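Local structure of succinylglutamate desuccinylase/aspartoacylase (3LWU) at residues Met153-Glu156 with Thr157-Arg161; Asp273-Glu276 with Asp277-Ile281. The protein is a putative zinc-dependent hydrolase of the succinylglutamate desuccinylase/aspartoacylase family, probably acting on ester bonds, with a zinc ion bound in the catalytic domain. All coordinates share one frame; numbering follows the deposited sequence.

Contacts 1 and 2 are each formed within a single alpha-helix, between side chains one turn apart, and their centres lie about 33 Å from each other. The segment pair 153-156 and 157-161 belongs to helix 143-160, about 22 Å from the centre of the chain and away from the zinc site. Residues 273-281 sit deeper, in helix 271-287, about 15 Å from that centre, in contact with helix 68-80 and strand 257-263. Both contacts are partly buried, and each has a hydrophobic face and a solvent-facing one. Their polar chemistry differs: a threonine hydroxyl turned onto the backbone in contact 1, a water-bridged carboxylate pair held by basic residues in contact 2.

Contact 1 of 2, residues Met153-Glu156 with Thr157-Arg161; sequences MLVE and TCQAR
T157 packs against M153 one turn earlier in the last turns of helix 143-160, an i to i+4 pairing in which the threonine turns its hydroxyl back onto the helix backbone. From CB, 3.5 Å from M153 O, T157 divides into two branches. OG1 stands between its own backbone N and carbonyl carbon (chi1 53°), and from there it donates to M153 O at 2.8 Å. The same oxygen accepts the helical N-H of T157 at 3.0 Å, so two donors grip it from opposite faces of the carbonyl plane. The second branch, methyl CG2, lies 3.4 Å from M153 O and 4.1 Å from M153 CG. M153 is a selenomethionine whose chain bends about both CB-CG and CG-SE and brings SE within 4.1 Å of T157 OG1. Threonine suits this place because its hydroxyl can be satisfied within the helix while its methyl joins a nonpolar contact; OG1 also shares a weak hydrogen bond with ND1 of H127.

L154 turns to the interior, where it packs on P237 and W238 of helix 230-247, and C158 touches Q179 of helix 170-182. On another side of the helix, V155 and Q159 run alongside each other, pointing the same way. The valine gives the glutamine amide a nonpolar surface: V155 CG1 lies 3.7 Å from Q159 NE2.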
HETATM    1  N   MSE A 153     -37.939  -4.950 -13.933  1.00 23.22           N
HETATM    2  CA  MSE A 153     -37.597  -3.548 -13.756  1.00 23.19           C
HETATM    3  C   MSE A 153     -36.309  -3.417 -12.972  1.00 22.89           C
HETATM    4  O   MSE A 153     -35.448  -2.618 -13.352  1.00 22.83           O
HETATM    5  CB  MSE A 153     -38.711  -2.771 -13.055  1.00 23.52           C
HETATM    6  CG  MSE A 153     -38.342  -1.312 -12.781  1.00 24.48           C
HETATM    7 SE   MSE A 153     -37.579  -1.018 -11.035  0.75 27.37          SE
HETATM    8  CE  MSE A 153     -39.136  -1.571  -9.947  1.00 27.74           C
ATOM      9  N   LEU A 154     -36.171  -4.190 -11.883  1.00 22.11           N
ATOM     10  CA  LEU A 154     -34.936  -4.162 -11.088  1.00 21.43           C
ATOM     11  C   LEU A 154     -33.717  -4.574 -11.936  1.00 21.38           C
ATOM     12  O   LEU A 154     -32.686  -3.901 -11.857  1.00 20.33           O
ATOM     13  CB  LEU A 154     -35.026  -5.004  -9.790  1.00 21.05           C
ATOM     14  CG  LEU A 154     -36.072  -4.567  -8.729  1.00 20.53           C
ATOM     15  CD1 LEU A 154     -36.230  -5.577  -7.607  1.00 17.54           C
ATOM     16  CD2 LEU A 154     -35.778  -3.188  -8.129  1.00 17.91           C
ATOM     17  N   VAL A 155     -33.836  -5.621 -12.755  1.00 21.07           N
ATOM     18  CA  VAL A 155     -32.743  -6.010 -13.639  1.00 22.14           C
ATOM     19  C   VAL A 155     -32.412  -4.903 -14.666  1.00 23.21           C
ATOM     20  O   VAL A 155     -31.284  -4.481 -14.767  1.00 23.30           O
ATOM     21  CB  VAL A 155     -32.992  -7.381 -14.314  1.00 22.74           C
ATOM     22  CG1 VAL A 155     -31.809  -7.787 -15.207  1.00 21.50           C
ATOM     23  CG2 VAL A 155     -33.231  -8.465 -13.250  1.00 21.50           C
ATOM     24  N   GLU A 156     -33.400  -4.357 -15.361  1.00 24.79           N
ATOM     25  CA  GLU A 156     -33.132  -3.370 -16.432  1.00 25.58           C
ATOM     26  C   GLU A 156     -32.520  -2.060 -15.945  1.00 25.38           C
ATOM     27  O   GLU A 156     -31.626  -1.509 -16.606  1.00 23.86           O
ATOM     28  CB  GLU A 156     -34.408  -3.071 -17.234  1.00 26.17           C
ATOM     29  CG  GLU A 156     -34.869  -4.313 -18.016  1.00 30.75           C
ATOM     30  CD  GLU A 156     -36.284  -4.261 -18.574  1.00 34.87           C
ATOM     31  OE1 GLU A 156     -36.925  -3.163 -18.586  1.00 39.58           O
ATOM     32  OE2 GLU A 156     -36.748  -5.349 -19.014  1.00 38.15           O
ATOM     33  N   THR A 157     -33.024  -1.552 -14.819  1.00 25.15           N
ATOM     34  CA  THR A 157     -32.572  -0.264 -14.296  1.00 25.69           C
ATOM     35  C   THR A 157     -31.151  -0.406 -13.756  1.00 26.67           C
ATOM     36  O   THR A 157     -30.341   0.529 -13.788  1.00 26.31           O
ATOM     37  CB  THR A 157     -33.495   0.272 -13.183  1.00 25.53           C
ATOM     38  OG1 THR A 157     -33.651  -0.739 -12.188  1.00 24.94           O
ATOM     39  CG2 THR A 157     -34.889   0.696 -13.741  1.00 24.31           C
ATOM     40  N   CYS A 158     -30.851  -1.598 -13.267  1.00 27.35           N
ATOM     41  CA  CYS A 158     -29.498  -1.931 -12.879  1.00 28.67           C
ATOM     42  C   CYS A 158     -28.531  -1.954 -14.074  1.00 28.97           C
ATOM     43  O   CYS A 158     -27.454  -1.336 -14.048  1.00 28.58           O
ATOM     44  CB  CYS A 158     -29.529  -3.298 -12.228  1.00 29.27           C
ATOM     45  SG  CYS A 158     -28.577  -3.397 -10.860  1.00 33.22           S
ATOM     46  N   GLN A 159     -28.908  -2.701 -15.108  1.00 29.41           N
ATOM     47  CA  GLN A 159     -28.155  -2.743 -16.371  1.00 29.81           C
ATOM     48  C   GLN A 159     -27.985  -1.364 -17.022  1.00 29.56           C
ATOM     49  O   GLN A 159     -26.933  -1.082 -17.610  1.00 29.82           O
ATOM     50  CB  GLN A 159     -28.818  -3.704 -17.358  1.00 29.67           C
ATOM     51  CG  GLN A 159     -28.550  -5.167 -17.016  1.00 32.03           C
ATOM     52  CD  GLN A 159     -29.493  -6.153 -17.704  1.00 35.20           C
ATOM     53  OE1 GLN A 159     -30.543  -5.787 -18.247  1.00 35.44           O
ATOM     54  NE2 GLN A 159     -29.120  -7.425 -17.658  1.00 37.40           N
ATOM     55  N   ALA A 160     -28.994  -0.507 -16.887  1.00 28.51           N
ATOM     56  CA  ALA A 160     -28.943   0.844 -17.436  1.00 28.75           C
ATOM     57  C   ALA A 160     -27.806   1.672 -16.834  1.00 28.65           C
ATOM     58  O   ALA A 160     -27.273   2.544 -17.494  1.00 28.23           O
ATOM     59  CB  ALA A 160     -30.329   1.593 -17.245  1.00 28.12           C
ATOM     60  N   ARG A 161     -27.433   1.404 -15.583  1.00 29.25           N
ATOM     61  CA  ARG A 161     -26.336   2.137 -14.945  1.00 29.96           C
ATOM     62  C   ARG A 161     -25.024   1.930 -15.712  1.00 30.19           C
ATOM     63  O   ARG A 161     -24.111   2.760 -15.629  1.00 30.31           O
ATOM     64  CB  ARG A 161     -26.155   1.747 -13.466  1.00 30.17           C
ATOM     65  CG  ARG A 161     -27.225   2.249 -12.474  1.00 32.84           C
ATOM     66  CD  ARG A 161     -27.044   3.717 -12.044  1.00 38.84           C
ATOM     67  NE  ARG A 161     -25.775   3.940 -11.329  1.00 43.64           N
ATOM     68  CZ  ARG A 161     -25.113   5.103 -11.263  1.00 48.37           C
ATOM     69  NH1 ARG A 161     -25.579   6.182 -11.890  1.00 48.93           N
ATOM     70  NH2 ARG A 161     -23.948   5.185 -10.583  1.00 50.08           N
TER

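Contact 2 of 2, residues Asp273-Glu276 with Asp277-Ile281; sequences DALE and DAKGI
D273 and D277, one turn apart on the alpha-helix 271-287, turn their carboxylates to the same side and share a water. The water donates to D277 OD2 at 2.6 Å and, more weakly, to D273 OD2 at 3.0 Å, bridging two carboxylate oxygens that, if both groups are ionised, have no proton to share. With chi1 at -55°, D277 has CG beside its own backbone N, and OD2 comes to 3.3 Å from D273 O, an oxygen that already receives the D277 N-H. The two carboxylates, probably both negative, are near each other, with D273 OD1 and D277 OD1 4.8 Å apart. K199 forms salt bridges with both these oxygens, and R268 forms another with D273 OD2; this positive charge would be expected to offset the repulsion and keep the aspartates ionised.

Farther out, the helix packs through its small and nonpolar residues, and the buried D277 side chain touches V72 of helix 68-80 and L263 of strand 257-263. A274 lies against Q68 and A71 of helix 68-80, where a lone methyl suits close helix packing, while I281 reaches V72 and, on the strand, L261. Away from this interface, the extended K279 chain crosses L275 obliquely; its CG and CD run past L275 O, and CE reaches the leucine branch point. CE of K279 lies 4.1 Å from L275 CG, and NZ is equally far from CD2.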
ATOM      1  N   ASP A 273     -14.187 -27.159   7.346  1.00 18.40           N
ATOM      2  CA  ASP A 273     -15.087 -26.186   7.929  1.00 19.29           C
ATOM      3  C   ASP A 273     -16.080 -25.703   6.844  1.00 18.80           C
ATOM      4  O   ASP A 273     -17.267 -25.480   7.109  1.00 19.72           O
ATOM      5  CB  ASP A 273     -14.251 -25.038   8.496  1.00 20.33           C
ATOM      6  CG  ASP A 273     -14.971 -24.235   9.551  1.00 23.18           C
ATOM      7  OD1 ASP A 273     -15.905 -24.774  10.214  1.00 26.53           O
ATOM      8  OD2 ASP A 273     -14.569 -23.056   9.724  1.00 26.66           O
ATOM      9  N   ALA A 274     -15.614 -25.626   5.604  1.00 17.50           N
ATOM     10  CA  ALA A 274     -16.446 -25.186   4.502  1.00 16.59           C
ATOM     11  C   ALA A 274     -17.571 -26.178   4.210  1.00 15.81           C
ATOM     12  O   ALA A 274     -18.669 -25.782   3.828  1.00 15.79           O
ATOM     13  CB  ALA A 274     -15.588 -24.926   3.245  1.00 15.26           C
ATOM     14  N   LEU A 275     -17.306 -27.458   4.423  1.00 15.95           N
ATOM     15  CA  LEU A 275     -18.314 -28.487   4.236  1.00 16.14           C
ATOM     16  C   LEU A 275     -19.451 -28.304   5.269  1.00 16.20           C
ATOM     17  O   LEU A 275     -20.611 -28.384   4.917  1.00 15.37           O
ATOM     18  CB  LEU A 275     -17.715 -29.884   4.338  1.00 16.08           C
ATOM     19  CG  LEU A 275     -18.644 -31.103   4.182  1.00 17.67           C
ATOM     20  CD1 LEU A 275     -19.363 -31.097   2.806  1.00 15.70           C
ATOM     21  CD2 LEU A 275     -17.834 -32.455   4.366  1.00 16.61           C
ATOM     22  N   GLU A 276     -19.111 -28.035   6.529  1.00 16.38           N
ATOM     23  CA  GLU A 276     -20.115 -27.709   7.585  0.50 16.29           C
ATOM     24  C   GLU A 276     -21.021 -26.574   7.098  1.00 15.93           C
ATOM     25  O   GLU A 276     -22.229 -26.652   7.164  1.00 15.35           O
ATOM     26  CB  GLU A 276     -19.453 -27.268   8.911  0.50 16.27           C
ATOM     27  CG  GLU A 276     -18.820 -28.372   9.754  0.50 18.22           C
ATOM     28  CD  GLU A 276     -18.243 -27.885  11.108  0.50 21.07           C
ATOM     29  OE1 GLU A 276     -18.300 -26.686  11.436  0.50 21.98           O
ATOM     30  OE2 GLU A 276     -17.705 -28.726  11.853  0.50 24.72           O
ATOM     31  N   ASP A 277     -20.408 -25.501   6.580  1.00 15.60           N
ATOM     32  CA  ASP A 277     -21.152 -24.319   6.113  1.00 16.63           C
ATOM     33  C   ASP A 277     -22.046 -24.680   4.922  1.00 16.55           C
ATOM     34  O   ASP A 277     -23.216 -24.269   4.868  1.00 16.98           O
ATOM     35  CB  ASP A 277     -20.217 -23.156   5.682  1.00 16.68           C
ATOM     36  CG  ASP A 277     -19.224 -22.733   6.770  1.00 18.59           C
ATOM     37  OD1 ASP A 277     -19.595 -22.723   7.969  1.00 20.50           O
ATOM     38  OD2 ASP A 277     -18.070 -22.367   6.415  1.00 20.48           O
ATOM     39  N   ALA A 278     -21.494 -25.453   3.982  1.00 16.03           N
ATOM     40  CA  ALA A 278     -22.254 -25.913   2.831  1.00 16.05           C
ATOM     41  C   ALA A 278     -23.453 -26.766   3.231  1.00 15.81           C
ATOM     42  O   ALA A 278     -24.493 -26.628   2.663  1.00 16.11           O
ATOM     43  CB  ALA A 278     -21.375 -26.663   1.819  1.00 14.66           C
ATOM     44  N   LYS A 279     -23.296 -27.674   4.176  1.00 16.64           N
ATOM     45  CA  LYS A 279     -24.435 -28.454   4.682  1.00 17.03           C
ATOM     46  C   LYS A 279     -25.563 -27.597   5.279  1.00 16.52           C
ATOM     47  O   LYS A 279     -26.737 -27.916   5.111  1.00 15.85           O
ATOM     48  CB  LYS A 279     -23.960 -29.474   5.716  1.00 17.68           C
ATOM     49  CG  LYS A 279     -23.144 -30.677   5.120  1.00 19.75           C
ATOM     50  CD  LYS A 279     -22.558 -31.551   6.230  1.00 23.76           C
ATOM     51  CE  LYS A 279     -22.013 -32.864   5.718  1.00 27.86           C
ATOM     52  NZ  LYS A 279     -21.051 -33.478   6.691  1.00 31.20           N
ATOM     53  N   GLY A 280     -25.212 -26.522   5.977  1.00 16.35           N
ATOM     54  CA  GLY A 280     -26.218 -25.589   6.514  1.00 16.10           C
ATOM     55  C   GLY A 280     -26.953 -24.833   5.419  1.00 16.31           C
ATOM     56  O   GLY A 280     -28.185 -24.694   5.468  1.00 17.52           O
ATOM     57  N   ILE A 281     -26.209 -24.364   4.418  1.00 15.57           N
ATOM     58  CA  ILE A 281     -26.811 -23.789   3.234  1.00 15.67           C
ATOM     59  C   ILE A 281     -27.798 -24.766   2.580  1.00 15.67           C
ATOM     60  O   ILE A 281     -28.887 -24.374   2.211  1.00 13.86           O
ATOM     61  CB  ILE A 281     -25.763 -23.284   2.186  1.00 15.45           C
ATOM     62  CG1 ILE A 281     -24.986 -22.078   2.748  1.00 15.51           C
ATOM     63  CG2 ILE A 281     -26.471 -22.917   0.867  1.00 15.30           C
ATOM     64  CD1 ILE A 281     -23.774 -21.568   1.843  1.00 12.31           C
TER
HETATM   65  O   HOH W   1     -15.852 -21.497   7.510  1.00 21.54           O